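PDB 6BRM: putative metal-dependent isothiocyanate hydrolase SaxA from Pectobacterium carotovorum, which probably hydrolyses isothiocyanates, using a pair of zinc ions bound within a metallo-beta-lactamase fold. Local coordinates for residues Thr158-Gly163 and Lys173-Phe178. Sequence-based numbering, arbitrary orientation.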
loop_
_atom_site.group_PDB
_atom_site.type_symbol
_atom_site.label_atom_id
_atom_site.label_comp_id
_atom_site.label_asym_id
_atom_site.label_seq_id
_atom_site.Cartn_x
_atom_site.Cartn_y
_atom_site.Cartn_z
ATOM N N THR B 158 22.378 1.659 -6.787
ATOM C CA THR B 158 21.018 2.060 -6.441
ATOM C C THR B 158 20.803 1.878 -4.941
ATOM O O THR B 158 21.069 0.797 -4.408
ATOM C CB THR B 158 19.983 1.216 -7.217
ATOM O OG1 THR B 158 20.274 1.271 -8.621
ATOM C CG2 THR B 158 18.565 1.725 -6.978
ATOM N N ILE B 159 20.312 2.921 -4.270
ATOM C CA ILE B 159 20.048 2.872 -2.817
ATOM C C ILE B 159 18.570 3.149 -2.548
ATOM O O ILE B 159 17.977 4.023 -3.176
ATOM C CB ILE B 159 20.953 3.832 -1.986
ATOM C CG1 ILE B 159 20.556 3.787 -0.500
ATOM C CG2 ILE B 159 20.873 5.263 -2.488
ATOM C CD1 ILE B 159 21.573 4.351 0.472
ATOM N N TYR B 160 18.002 2.398 -1.600
ATOM C CA TYR B 160 16.602 2.532 -1.187
ATOM C C TYR B 160 16.517 2.810 0.313
ATOM O O TYR B 160 16.825 1.938 1.117
ATOM C CB TYR B 160 15.839 1.244 -1.540
ATOM C CG TYR B 160 14.376 1.169 -1.115
ATOM C CD1 TYR B 160 13.566 2.306 -1.047
ATOM C CD2 TYR B 160 13.792 -0.061 -0.823
ATOM C CE1 TYR B 160 12.229 2.220 -0.675
ATOM C CE2 TYR B 160 12.457 -0.155 -0.457
ATOM C CZ TYR B 160 11.680 0.986 -0.384
ATOM O OH TYR B 160 10.359 0.894 -0.015
ATOM N N ILE B 161 16.124 4.030 0.679
ATOM C CA ILE B 161 15.776 4.357 2.063
ATOM C C ILE B 161 14.286 4.070 2.241
ATOM O O ILE B 161 13.448 4.833 1.759
ATOM C CB ILE B 161 16.101 5.829 2.416
ATOM C CG1 ILE B 161 17.625 6.063 2.392
ATOM C CG2 ILE B 161 15.521 6.210 3.782
ATOM C CD1 ILE B 161 18.128 6.802 1.174
ATOM N N ALA B 162 13.972 2.975 2.933
ATOM C CA ALA B 162 12.590 2.511 3.095
ATOM C C ALA B 162 11.750 3.423 3.991
ATOM O O ALA B 162 10.554 3.617 3.734
ATOM C CB ALA B 162 12.570 1.090 3.630
ATOM N N GLY B 163 12.372 3.967 5.041
ATOM C CA GLY B 163 11.711 4.913 5.938
ATOM C C GLY B 163 10.783 4.237 6.925
ATOM O O GLY B 163 10.879 3.024 7.159
ATOM N N LYS B 173 7.123 -4.857 -3.618
ATOM C CA LYS B 173 7.143 -4.449 -5.033
ATOM C C LYS B 173 8.249 -3.445 -5.380
ATOM O O LYS B 173 8.725 -3.421 -6.516
ATOM C CB LYS B 173 5.786 -3.872 -5.455
ATOM C CG LYS B 173 4.686 -4.914 -5.568
ATOM C CD LYS B 173 3.333 -4.283 -5.857
ATOM C CE LYS B 173 3.227 -3.746 -7.278
ATOM N NZ LYS B 173 1.889 -3.145 -7.540
ATOM N N SER B 174 8.641 -2.616 -4.410
ATOM C CA SER B 174 9.754 -1.677 -4.591
ATOM C C SER B 174 11.105 -2.388 -4.663
ATOM O O SER B 174 11.966 -1.994 -5.445
ATOM C CB SER B 174 9.764 -0.638 -3.474
ATOM O OG SER B 174 8.549 0.084 -3.471
ATOM N N LEU B 175 11.287 -3.424 -3.844
ATOM C CA LEU B 175 12.474 -4.284 -3.925
ATOM C C LEU B 175 12.505 -5.052 -5.246
ATOM O O LEU B 175 13.564 -5.202 -5.849
ATOM C CB LEU B 175 12.520 -5.283 -2.758
ATOM C CG LEU B 175 12.615 -4.763 -1.317
ATOM C CD1 LEU B 175 12.522 -5.925 -0.337
ATOM C CD2 LEU B 175 13.896 -3.974 -1.085
ATOM N N GLN B 176 11.344 -5.538 -5.686
ATOM C CA GLN B 176 11.233 -6.273 -6.955
ATOM C C GLN B 176 11.444 -5.374 -8.175
ATOM O O GLN B 176 12.106 -5.781 -9.131
ATOM C CB GLN B 176 9.883 -6.989 -7.060
ATOM C CG GLN B 176 9.734 -8.158 -6.095
ATOM C CD GLN B 176 8.355 -8.797 -6.130
ATOM O OE1 GLN B 176 7.501 -8.426 -6.937
ATOM N NE2 GLN B 176 8.135 -9.769 -5.252
ATOM N N ARG B 177 10.896 -4.163 -8.138
ATOM C CA ARG B 177 11.041 -3.219 -9.250
ATOM C C ARG B 177 12.468 -2.673 -9.344
ATOM O O ARG B 177 13.189 -2.993 -10.292
ATOM C CB ARG B 177 10.032 -2.067 -9.129
ATOM C CG ARG B 177 10.115 -1.027 -10.239
ATOM C CD ARG B 177 9.137 0.113 -10.007
ATOM N NE ARG B 177 9.343 1.219 -10.940
ATOM C CZ ARG B 177 8.640 2.351 -10.953
ATOM N NH1 ARG B 177 7.658 2.556 -10.078
ATOM N NH2 ARG B 177 8.920 3.293 -11.855
ATOM N N PHE B 178 12.868 -1.861 -8.364
ATOM C CA PHE B 178 14.129 -1.105 -8.441
ATOM C C PHE B 178 15.378 -1.944 -8.145
ATOM O O PHE B 178 16.477 -1.558 -8.554
ATOM C CB PHE B 178 14.088 0.116 -7.517
ATOM C CG PHE B 178 12.942 1.048 -7.796
ATOM C CD1 PHE B 178 12.971 1.893 -8.897
ATOM C CD2 PHE B 178 11.826 1.075 -6.964
ATOM C CE1 PHE B 178 11.913 2.750 -9.162
ATOM C CE2 PHE B 178 10.767 1.931 -7.221
ATOM C CZ PHE B 178 10.809 2.770 -8.324
#
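Thr158 and Tyr160 face the last turns of helix 169-178 in the first half of a beta-alpha-beta crossover, in which strand 159-163 is joined through that helix to the parallel strand 182-186 beside it. The unit belongs to one of the two mixed sheets of the metallo-beta-lactamase fold, and the helix packs on the outer side of this sheet. At Thr158 the contact is slight: with Thr158 CG2 anti to the backbone N (chi1 -53° for OG1), the methyl is turned toward the helix segment and comes 4.2 Å from the carbonyl O of Phe178. The Phe178 ring itself meets Tyr122 of strand 120-124 and lies against Arg177, whose CD sits over one of its faces.

Ile159 and Ile161 point to the other side of the sheet, so Tyr160 carries most of the packing. Its CG is anti to the backbone N (chi1 177°), which sends the ring out from the strand toward the helix. Leu175 comes to the rim of this ring, close to its plane, and the two side chains cross at about a right angle; CD2 of Leu175 is 3.9 Å from Tyr160 CD2 and 4.1 Å from Tyr160 CE2. Val183 of the next strand touches both side chains. The phenol end of Tyr160 reaches Ser174 by van der Waals contact alone: Ser174 OG is hydrogen-bonded to the carbonyl O of Pro170, one turn back in the helix, and it is Ser174 CB that lies 3.8 Å from Tyr160 OH. Further along, the strand leads to Asp164, a ligand of both zinc ions. On the way there, CA of Ala162 lies over one face of the Tyr160 ring, toward its rim, 3.7 Å from the ring plane.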